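Local structure of 2-hydroxyethylphosphonate dioxygenase (Streptomyces viridochromogenes, 4YAR) at residues G227-A231 with G232-D236; A51-A55 with L56-P60; Y358-E362 with G363-L367. The protein catalyses the iron-dependent conversion of 2-hydroxyethylphosphonate and dioxygen to hydroxymethylphosphonate and formate in the biosynthesis of phosphinothricin tripeptide. The protein carries 1 engineered substitution. All coordinates share one frame; numbering follows the deposited sequence.

Contact 1: G227-A231 with G232-D236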
ATOM      1  N   GLY A 227       2.838  -8.868 -24.266  1.00 46.65           N
ATOM      2  CA  GLY A 227       3.968  -8.278 -24.978  1.00 47.42           C
ATOM      3  C   GLY A 227       4.402  -7.091 -24.166  1.00 45.68           C
ATOM      4  O   GLY A 227       4.202  -7.068 -22.953  1.00 47.10           O
ATOM      5  N   LYS A 228       4.973  -6.085 -24.802  1.00 42.52           N
ATOM      6  CA  LYS A 228       5.266  -4.889 -24.025  1.00 48.68           C
ATOM      7  C   LYS A 228       4.087  -3.943 -24.174  1.00 44.00           C
ATOM      8  O   LYS A 228       3.550  -3.760 -25.286  1.00 39.75           O
ATOM      9  CB  LYS A 228       6.610  -4.236 -24.356  1.00 52.23           C
ATOM     10  CG  LYS A 228       6.939  -4.035 -25.834  1.00 54.47           C
ATOM     11  CD  LYS A 228       8.226  -3.195 -25.993  1.00 56.56           C
ATOM     12  CE  LYS A 228       7.963  -1.700 -26.256  1.00 56.06           C
ATOM     13  NZ  LYS A 228       7.248  -1.466 -27.551  1.00 54.01           N
ATOM     14  N   VAL A 229       3.675  -3.422 -23.025  1.00 40.06           N
ATOM     15  CA  VAL A 229       2.540  -2.509 -22.895  1.00 34.30           C
ATOM     16  C   VAL A 229       3.121  -1.140 -23.135  1.00 35.27           C
ATOM     17  O   VAL A 229       3.575  -0.516 -22.185  1.00 35.93           O
ATOM     18  CB  VAL A 229       1.977  -2.584 -21.483  1.00 34.41           C
ATOM     19  CG1 VAL A 229       0.860  -1.579 -21.280  1.00 33.18           C
ATOM     20  CG2 VAL A 229       1.486  -3.991 -21.192  1.00 35.77           C
ATOM     21  N   SER A 230       3.167  -0.717 -24.401  1.00 29.96           N
ATOM     22  CA  SER A 230       3.874   0.471 -24.822  1.00 25.87           C
ATOM     23  C   SER A 230       2.998   1.688 -24.965  1.00 25.47           C
ATOM     24  O   SER A 230       1.775   1.597 -24.848  1.00 26.62           O
ATOM     25  CB  SER A 230       4.495   0.181 -26.163  1.00 27.95           C
ATOM     26  OG  SER A 230       3.482  -0.133 -27.092  1.00 27.43           O
ATOM     27  N   ALA A 231       3.596   2.831 -25.275  1.00 23.72           N
ATOM     28  CA  ALA A 231       2.797   4.021 -25.478  1.00 22.89           C
ATOM     29  C   ALA A 231       1.852   3.707 -26.639  1.00 21.25           C
ATOM     30  O   ALA A 231       0.701   4.094 -26.609  1.00 20.34           O
ATOM     31  CB  ALA A 231       3.659   5.254 -25.740  1.00 23.57           C
ATOM     32  N   GLY A 232       2.335   3.046 -27.669  1.00 21.74           N
ATOM     33  CA  GLY A 232       1.473   2.801 -28.834  1.00 23.82           C
ATOM     34  C   GLY A 232       0.338   1.874 -28.599  1.00 23.56           C
ATOM     35  O   GLY A 232      -0.772   2.086 -29.129  1.00 23.69           O
ATOM     36  N   SER A 233       0.594   0.811 -27.843  1.00 22.30           N
ATOM     37  CA  SER A 233      -0.449  -0.234 -27.643  1.00 24.87           C
ATOM     38  C   SER A 233      -1.510   0.359 -26.778  1.00 20.98           C
ATOM     39  O   SER A 233      -2.698   0.161 -27.051  1.00 19.79           O
ATOM     40  CB  SER A 233       0.070  -1.531 -27.023  1.00 25.01           C
ATOM     41  OG  SER A 233       0.556  -1.338 -25.723  1.00 28.56           O
ATOM     42  N   VAL A 234      -1.099   1.060 -25.706  1.00 18.70           N
ATOM     43  CA  VAL A 234      -2.056   1.766 -24.885  1.00 17.96           C
ATOM     44  C   VAL A 234      -2.832   2.850 -25.682  1.00 17.74           C
ATOM     45  O   VAL A 234      -4.080   2.934 -25.597  1.00 18.20           O
ATOM     46  CB  VAL A 234      -1.424   2.309 -23.577  1.00 19.71           C
ATOM     47  CG1 VAL A 234      -2.495   3.015 -22.736  1.00 19.69           C
ATOM     48  CG2 VAL A 234      -0.811   1.183 -22.751  1.00 22.07           C
ATOM     49  N   LEU A 235      -2.139   3.691 -26.448  1.00 16.41           N
ATOM     50  CA  LEU A 235      -2.817   4.743 -27.173  1.00 16.78           C
ATOM     51  C   LEU A 235      -3.871   4.129 -28.115  1.00 16.48           C
ATOM     52  O   LEU A 235      -4.970   4.633 -28.263  1.00 17.68           O
ATOM     53  CB  LEU A 235      -1.816   5.574 -27.998  1.00 15.90           C
ATOM     54  CG  LEU A 235      -2.465   6.607 -28.892  1.00 16.24           C
ATOM     55  CD1 LEU A 235      -3.277   7.660 -28.166  1.00 16.21           C
ATOM     56  CD2 LEU A 235      -1.480   7.337 -29.827  1.00 18.39           C
ATOM     57  N   ASP A 236      -3.565   3.015 -28.728  1.00 16.86           N
ATOM     58  CA  ASP A 236      -4.515   2.441 -29.696  1.00 16.57           C
ATOM     59  C   ASP A 236      -5.786   1.937 -28.999  1.00 17.16           C
ATOM     60  O   ASP A 236      -6.859   1.982 -29.569  1.00 18.95           O
ATOM     61  CB  ASP A 236      -3.894   1.265 -30.442  1.00 18.46           C
ATOM     62  CG  ASP A 236      -2.972   1.691 -31.541  1.00 19.10           C
ATOM     63  OD1 ASP A 236      -3.060   2.785 -32.027  1.00 22.25           O
ATOM     64  OD2 ASP A 236      -2.128   0.869 -31.906  1.00 22.34           O
TER

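Contact 2: A51-A55 with L56-P60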
ATOM      1  N   ALA A  51     -34.404  -2.842   4.424  1.00 41.94           N
ATOM      2  CA  ALA A  51     -35.514  -2.243   3.666  1.00 42.58           C
ATOM      3  C   ALA A  51     -35.001  -1.146   2.682  1.00 40.19           C
ATOM      4  O   ALA A  51     -35.533  -1.006   1.548  1.00 36.00           O
ATOM      5  CB  ALA A  51     -36.557  -1.664   4.605  1.00 42.09           C
ATOM      6  N   LEU A  52     -33.995  -0.386   3.133  1.00 35.35           N
ATOM      7  CA  LEU A  52     -33.386   0.676   2.311  1.00 34.58           C
ATOM      8  C   LEU A  52     -32.659   0.038   1.128  1.00 33.45           C
ATOM      9  O   LEU A  52     -32.743   0.515   0.010  1.00 30.70           O
ATOM     10  CB  LEU A  52     -32.425   1.525   3.130  1.00 34.04           C
ATOM     11  CG  LEU A  52     -32.977   2.692   3.930  1.00 35.36           C
ATOM     12  CD1 LEU A  52     -31.911   3.279   4.874  1.00 36.53           C
ATOM     13  CD2 LEU A  52     -33.601   3.757   3.018  1.00 33.46           C
ATOM     14  N   ALA A  53     -31.991  -1.077   1.385  1.00 32.02           N
ATOM     15  CA  ALA A  53     -31.267  -1.801   0.350  1.00 31.81           C
ATOM     16  C   ALA A  53     -32.210  -2.278  -0.711  1.00 34.14           C
ATOM     17  O   ALA A  53     -31.980  -2.093  -1.913  1.00 31.14           O
ATOM     18  CB  ALA A  53     -30.520  -2.981   0.961  1.00 32.13           C
ATOM     19  N   GLU A  54     -33.312  -2.875  -0.276  1.00 31.81           N
ATOM     20  CA  GLU A  54     -34.262  -3.408  -1.229  1.00 34.43           C
ATOM     21  C   GLU A  54     -34.817  -2.242  -2.064  1.00 30.51           C
ATOM     22  O   GLU A  54     -34.847  -2.313  -3.286  1.00 28.28           O
ATOM     23  CB  GLU A  54     -35.362  -4.193  -0.515  1.00 39.10           C
ATOM     24  CG  GLU A  54     -36.200  -5.063  -1.449  1.00 49.85           C
ATOM     25  CD  GLU A  54     -37.126  -4.254  -2.356  1.00 59.84           C
ATOM     26  OE1 GLU A  54     -37.858  -3.364  -1.854  1.00 73.14           O
ATOM     27  OE2 GLU A  54     -37.124  -4.514  -3.583  1.00 71.46           O
ATOM     28  N   ALA A  55     -35.187  -1.151  -1.398  1.00 29.44           N
ATOM     29  CA  ALA A  55     -35.787   0.013  -2.086  1.00 26.45           C
ATOM     30  C   ALA A  55     -34.862   0.664  -3.153  1.00 25.69           C
ATOM     31  O   ALA A  55     -35.335   1.167  -4.176  1.00 26.79           O
ATOM     32  CB  ALA A  55     -36.246   1.046  -1.060  1.00 25.41           C
ATOM     33  N   LEU A  56     -33.559   0.639  -2.880  1.00 25.39           N
ATOM     34  CA  LEU A  56     -32.537   1.285  -3.713  1.00 23.94           C
ATOM     35  C   LEU A  56     -31.868   0.292  -4.660  1.00 26.20           C
ATOM     36  O   LEU A  56     -30.920   0.613  -5.380  1.00 25.84           O
ATOM     37  CB  LEU A  56     -31.508   1.921  -2.792  1.00 23.55           C
ATOM     38  CG  LEU A  56     -32.019   3.120  -1.996  1.00 24.83           C
ATOM     39  CD1 LEU A  56     -31.024   3.630  -0.967  1.00 25.45           C
ATOM     40  CD2 LEU A  56     -32.396   4.250  -2.956  1.00 24.17           C
ATOM     41  N   SER A  57     -32.407  -0.909  -4.698  1.00 28.58           N
ATOM     42  CA  SER A  57     -31.849  -2.025  -5.467  1.00 31.23           C
ATOM     43  C   SER A  57     -30.341  -2.258  -5.322  1.00 31.43           C
ATOM     44  O   SER A  57     -29.640  -2.457  -6.336  1.00 31.35           O
ATOM     45  CB  SER A  57     -32.246  -1.914  -6.933  1.00 30.74           C
ATOM     46  OG  SER A  57     -33.608  -1.509  -7.054  1.00 32.45           O
ATOM     47  N   VAL A  58     -29.859  -2.236  -4.074  1.00 30.95           N
ATOM     48  CA  VAL A  58     -28.460  -2.562  -3.745  1.00 35.33           C
ATOM     49  C   VAL A  58     -28.349  -3.644  -2.679  1.00 36.67           C
ATOM     50  O   VAL A  58     -29.321  -3.993  -1.998  1.00 34.22           O
ATOM     51  CB  VAL A  58     -27.604  -1.332  -3.303  1.00 38.11           C
ATOM     52  CG1 VAL A  58     -27.525  -0.307  -4.431  1.00 35.05           C
ATOM     53  CG2 VAL A  58     -28.094  -0.695  -1.995  1.00 36.78           C
ATOM     54  N   GLU A  59     -27.143  -4.175  -2.566  1.00 40.77           N
ATOM     55  CA  GLU A  59     -26.818  -5.112  -1.513  1.00 42.13           C
ATOM     56  C   GLU A  59     -26.597  -4.332  -0.230  1.00 40.80           C
ATOM     57  O   GLU A  59     -26.010  -3.261  -0.259  1.00 40.33           O
ATOM     58  CB  GLU A  59     -25.564  -5.908  -1.896  1.00 47.85           C
ATOM     59  CG  GLU A  59     -25.765  -6.781  -3.135  1.00 53.15           C
ATOM     60  CD  GLU A  59     -26.854  -7.843  -2.945  1.00 58.26           C
ATOM     61  OE1 GLU A  59     -26.741  -8.668  -2.014  1.00 60.41           O
ATOM     62  OE2 GLU A  59     -27.833  -7.848  -3.724  1.00 59.15           O
ATOM     63  N   PRO A  60     -27.049  -4.865   0.916  1.00 43.21           N
ATOM     64  CA  PRO A  60     -26.917  -4.142   2.162  1.00 41.36           C
ATOM     65  C   PRO A  60     -25.509  -3.586   2.449  1.00 41.55           C
ATOM     66  O   PRO A  60     -25.384  -2.487   3.029  1.00 35.63           O
ATOM     67  CB  PRO A  60     -27.352  -5.174   3.201  1.00 46.85           C
ATOM     68  CG  PRO A  60     -28.369  -5.990   2.489  1.00 46.36           C
ATOM     69  CD  PRO A  60     -27.827  -6.110   1.086  1.00 46.31           C
TER
HETATM   70  O   HOH W   1     -34.141   1.172  -6.719  1.00 30.77           O

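Contact 3: Y358-E362 with G363-L367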
ATOM      1  N   TYR A 358       4.712   1.395  12.727  1.00 14.05           N
ATOM      2  CA  TYR A 358       5.992   1.565  13.358  1.00 14.47           C
ATOM      3  C   TYR A 358       6.304   0.400  14.291  1.00 15.29           C
ATOM      4  O   TYR A 358       5.403  -0.068  15.005  1.00 16.16           O
ATOM      5  CB  TYR A 358       6.024   2.827  14.273  1.00 14.77           C
ATOM      6  CG  TYR A 358       6.016   4.175  13.590  1.00 14.98           C
ATOM      7  CD1 TYR A 358       7.162   4.723  13.057  1.00 14.64           C
ATOM      8  CD2 TYR A 358       4.846   4.880  13.463  1.00 14.70           C
ATOM      9  CE1 TYR A 358       7.160   5.957  12.494  1.00 15.07           C
ATOM     10  CE2 TYR A 358       4.813   6.118  12.884  1.00 16.68           C
ATOM     11  CZ  TYR A 358       5.984   6.671  12.387  1.00 16.79           C
ATOM     12  OH  TYR A 358       5.989   7.910  11.790  1.00 18.67           O
ATOM     13  N   VAL A 359       7.561   0.002  14.354  1.00 15.22           N
ATOM     14  CA  VAL A 359       8.048  -0.939  15.404  1.00 15.63           C
ATOM     15  C   VAL A 359       9.321  -0.488  16.054  1.00 14.32           C
ATOM     16  O   VAL A 359      10.330  -0.082  15.370  1.00 15.74           O
ATOM     17  CB  VAL A 359       8.148  -2.397  14.908  1.00 17.71           C
ATOM     18  CG1 VAL A 359       9.150  -2.521  13.782  1.00 18.49           C
ATOM     19  CG2 VAL A 359       8.491  -3.356  16.078  1.00 17.97           C
ATOM     20  N   VAL A 360       9.293  -0.477  17.378  1.00 16.17           N
ATOM     21  CA  VAL A 360      10.416  -0.010  18.175  1.00 18.41           C
ATOM     22  C   VAL A 360      11.457  -1.139  18.257  1.00 16.75           C
ATOM     23  O   VAL A 360      11.118  -2.271  18.559  1.00 18.47           O
ATOM     24  CB  VAL A 360      10.001   0.354  19.627  1.00 18.83           C
ATOM     25  CG1 VAL A 360      11.201   0.792  20.404  1.00 20.83           C
ATOM     26  CG2 VAL A 360       8.959   1.431  19.672  1.00 21.31           C
ATOM     27  N   THR A 361      12.695  -0.809  17.979  1.00 17.74           N
ATOM     28  CA  THR A 361      13.808  -1.756  18.056  1.00 20.20           C
ATOM     29  C   THR A 361      14.807  -1.454  19.152  1.00 18.91           C
ATOM     30  O   THR A 361      15.516  -2.372  19.572  1.00 21.82           O
ATOM     31  CB  THR A 361      14.571  -1.882  16.781  1.00 20.54           C
ATOM     32  OG1 THR A 361      15.142  -0.631  16.423  1.00 24.98           O
ATOM     33  CG2 THR A 361      13.650  -2.369  15.629  1.00 23.71           C
ATOM     34  N   GLU A 362      14.747  -0.282  19.731  1.00 20.08           N
ATOM     35  CA  GLU A 362      15.600   0.077  20.859  1.00 20.67           C
ATOM     36  C   GLU A 362      15.008   1.218  21.626  1.00 22.01           C
ATOM     37  O   GLU A 362      14.571   2.211  21.049  1.00 21.53           O
ATOM     38  CB  GLU A 362      16.964   0.508  20.388  1.00 22.97           C
ATOM     39  CG  GLU A 362      18.042   0.407  21.453  1.00 26.63           C
ATOM     40  CD  GLU A 362      19.293   1.098  20.971  1.00 32.98           C
ATOM     41  OE1 GLU A 362      20.053   0.446  20.214  1.00 39.18           O
ATOM     42  OE2 GLU A 362      19.477   2.284  21.309  1.00 34.89           O
ATOM     43  N   GLY A 363      15.065   1.116  22.960  1.00 23.97           N
ATOM     44  CA  GLY A 363      14.704   2.236  23.817  1.00 23.83           C
ATOM     45  C   GLY A 363      13.274   2.177  24.297  1.00 27.29           C
ATOM     46  O   GLY A 363      12.412   1.364  23.832  1.00 28.83           O
ATOM     47  N   ARG A 364      12.967   3.039  25.249  1.00 27.67           N
ATOM     48  CA  ARG A 364      11.571   3.184  25.708  1.00 27.12           C
ATOM     49  C   ARG A 364      11.207   4.524  25.089  1.00 28.25           C
ATOM     50  O   ARG A 364      11.689   5.580  25.561  1.00 23.44           O
ATOM     51  CB  ARG A 364      11.401   3.230  27.248  1.00 31.54           C
ATOM     52  CG  ARG A 364       9.948   3.436  27.653  1.00 39.63           C
ATOM     53  CD  ARG A 364       9.632   3.358  29.141  1.00 44.18           C
ATOM     54  NE  ARG A 364       9.782   2.023  29.698  1.00 53.04           N
ATOM     55  CZ  ARG A 364      10.705   1.652  30.592  1.00 52.37           C
ATOM     56  NH1 ARG A 364      11.607   2.516  31.059  1.00 48.05           N
ATOM     57  NH2 ARG A 364      10.710   0.399  31.042  1.00 53.15           N
ATOM     58  N   LEU A 365      10.443   4.450  23.997  1.00 24.59           N
ATOM     59  CA  LEU A 365      10.033   5.605  23.197  1.00 26.34           C
ATOM     60  C   LEU A 365       8.590   6.013  23.467  1.00 23.83           C
ATOM     61  O   LEU A 365       7.715   5.182  23.829  1.00 24.32           O
ATOM     62  CB  LEU A 365      10.226   5.341  21.692  1.00 27.14           C
ATOM     63  CG  LEU A 365      11.645   4.986  21.169  1.00 27.22           C
ATOM     64  CD1 LEU A 365      11.697   4.835  19.630  1.00 27.72           C
ATOM     65  CD2 LEU A 365      12.642   6.039  21.638  1.00 29.31           C
ATOM     66  N   THR A 366       8.365   7.312  23.295  1.00 22.82           N
ATOM     67  CA  THR A 366       7.066   7.874  23.442  1.00 22.79           C
ATOM     68  C   THR A 366       6.523   8.386  22.107  1.00 20.97           C
ATOM     69  O   THR A 366       7.170   9.150  21.424  1.00 21.07           O
ATOM     70  CB  THR A 366       7.016   8.963  24.548  1.00 26.94           C
ATOM     71  OG1 THR A 366       7.235   8.339  25.815  1.00 27.74           O
ATOM     72  CG2 THR A 366       5.654   9.577  24.564  1.00 26.59           C
ATOM     73  N   LEU A 367       5.382   7.855  21.738  1.00 19.25           N
ATOM     74  CA  LEU A 367       4.659   8.295  20.529  1.00 17.54           C
ATOM     75  C   LEU A 367       3.566   9.252  21.003  1.00 17.64           C
ATOM     76  O   LEU A 367       2.725   8.853  21.782  1.00 19.33           O
ATOM     77  CB  LEU A 367       4.086   7.132  19.743  1.00 18.47           C
ATOM     78  CG  LEU A 367       3.072   7.462  18.601  1.00 19.05           C
ATOM     79  CD1 LEU A 367       3.728   8.152  17.439  1.00 20.63           C
ATOM     80  CD2 LEU A 367       2.448   6.166  18.085  1.00 20.13           C
TER

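Contact 1: G227-A231 with G232-D236
Leu235 N donates to Ala231 O at 2.9 Å, the shortest hydrogen bond between 227-231 and 232-236 and an early rung of helix 231-241. Its neighbour, Val234 N to Ser230 O, brings the carbonyl of the N-cap residue into the same ladder. The first amides of a helix have no preceding turn to accept from them, and here two serines supply acceptors in a capping box. Ser230 OG accepts from Ser233 N at 3.1 Å, while Ser233 OG accepts from Ser230 N at 3.0 Å, the latter bond being the more bent, 132° at the hydrogen. Each hydroxyl is tucked between its own backbone N and carbonyl carbon (chi1 60° in Ser230), which turns it back onto the main chain opposite. Outside this reciprocal pair a hydrophobic staple spans the helix start: Val229 CG1, just before the cap, meets Val234 CG2 at 3.5 Å, the two side chains crossing at a slant. Helix 231-241 belongs to the second Cro/C1-type helix-turn-helix region, where Ala231 and Leu235 pack on Leu264 of helix 257-265 and Asp236 forms a salt bridge with Arg246.

Contact 2: A51-A55 with L56-P60
The flat carbonyl groups of Ala53 and Glu54 receive their donors from different directions: Val58 N comes to Ala53 O tilted only 24° from the carbonyl plane, whereas Ser57 N stands above the plane of the Glu54 carbonyl, 65° out of it. These two bonds define a Schellman motif, the reversal that terminates helix 49-55. Val58 N reaches back over five residues to Ala53 O at 3.0 Å, and Ser57 N reaches over three to Glu54 O at 3.1 Å. Ser57 is the C-prime residue, and its positive phi of 47° swings the chain out of the helical path. Leu56 N still makes the ordinary helical bond to Leu52 O, with a second, weak one to Ala53 O. Side-chain carbons also lie against carbonyl oxygens, Leu56 CG at 3.4 Å from Leu52 O and Ala53 CB at 3.3 Å from Val58 O. The apolar contact is that of Ala53 CB with Pro60 CG, 4.0 Å apart. The turn belongs to the first Cro/C1-type helix-turn-helix region: Leu56 packs on Leu8 and Val58 on Trp11 of helix 5-15, while Leu52 touches Leu33 and Leu36. Ser57 OG lies beside its own backbone N and anti to the carbonyl carbon, where it is hydrogen-bonded at 2.8 Å to a water that donates to Ala55 O at 2.8 Å.

Contact 3: Y358-E362 with G363-L367
Val360 and Leu365 supply the apolar part of this contact, with Val360 CG1 4.1 Å from Leu365 CD1 and the two branches meeting at an angle inside the bend. Val360 CG1 owes its position to a first torsion of 179°, which carries that methyl to the side remote from its own backbone N and over the turn, while Leu365 places CG beside its backbone N and extends CD1 inward from the other arm. Methyl and methine groups also lie against backbone oxygens: Val360 CG1 is 3.7 Å from Gly363 O, and Leu365 CG is 4.0 Å from Glu362 O. No hydrogen bond links 358-362 to 363-367, and the two strands belong to different sheets, strand 355-362 to an antiparallel seven-stranded one and strand 365-371 to a three-stranded one. The connection is thus a passage between sheets rather than a hairpin, consistent with the cupin-like β-barrel of this family. Just before the turn Thr361 and Glu362 both face Thr401 of strand 400-407, a classic β bulge. At Gly363 (phi 96°) a beta carbon would collide with Glu362 O, which makes glycine's lack of one matter here. Polar and aromatic contacts gather around Tyr358. Its OH is hydrogen-bonded to Lys404 and His394, and its ring meets Trp396 edge to face; Leu365 and Leu367, on strand 365-371, both touch Trp396 of strand 394-397.

In the fold
From the N terminus the three contacts come in series, none nested in or crossing another. Contact 2 comes first, turning the chain out of helix 49-55 into the loop that leads to strand 73-76, an outermost strand of the seven-stranded sheet that also holds strand 355-362. The chain then builds the six-stranded sheet before contact 1 opens helix 231-241, after the loop from helix 215-224. Contact 3 comes last, joining strands of two different β-sheets. Contact 1 begins a helix and contact 2 ends one, in separate helix-turn-helix regions, their centres about 41 Å apart. Contact 3 lies about 47 Å from either, centre to centre, and across the middle of the chain from contact 1.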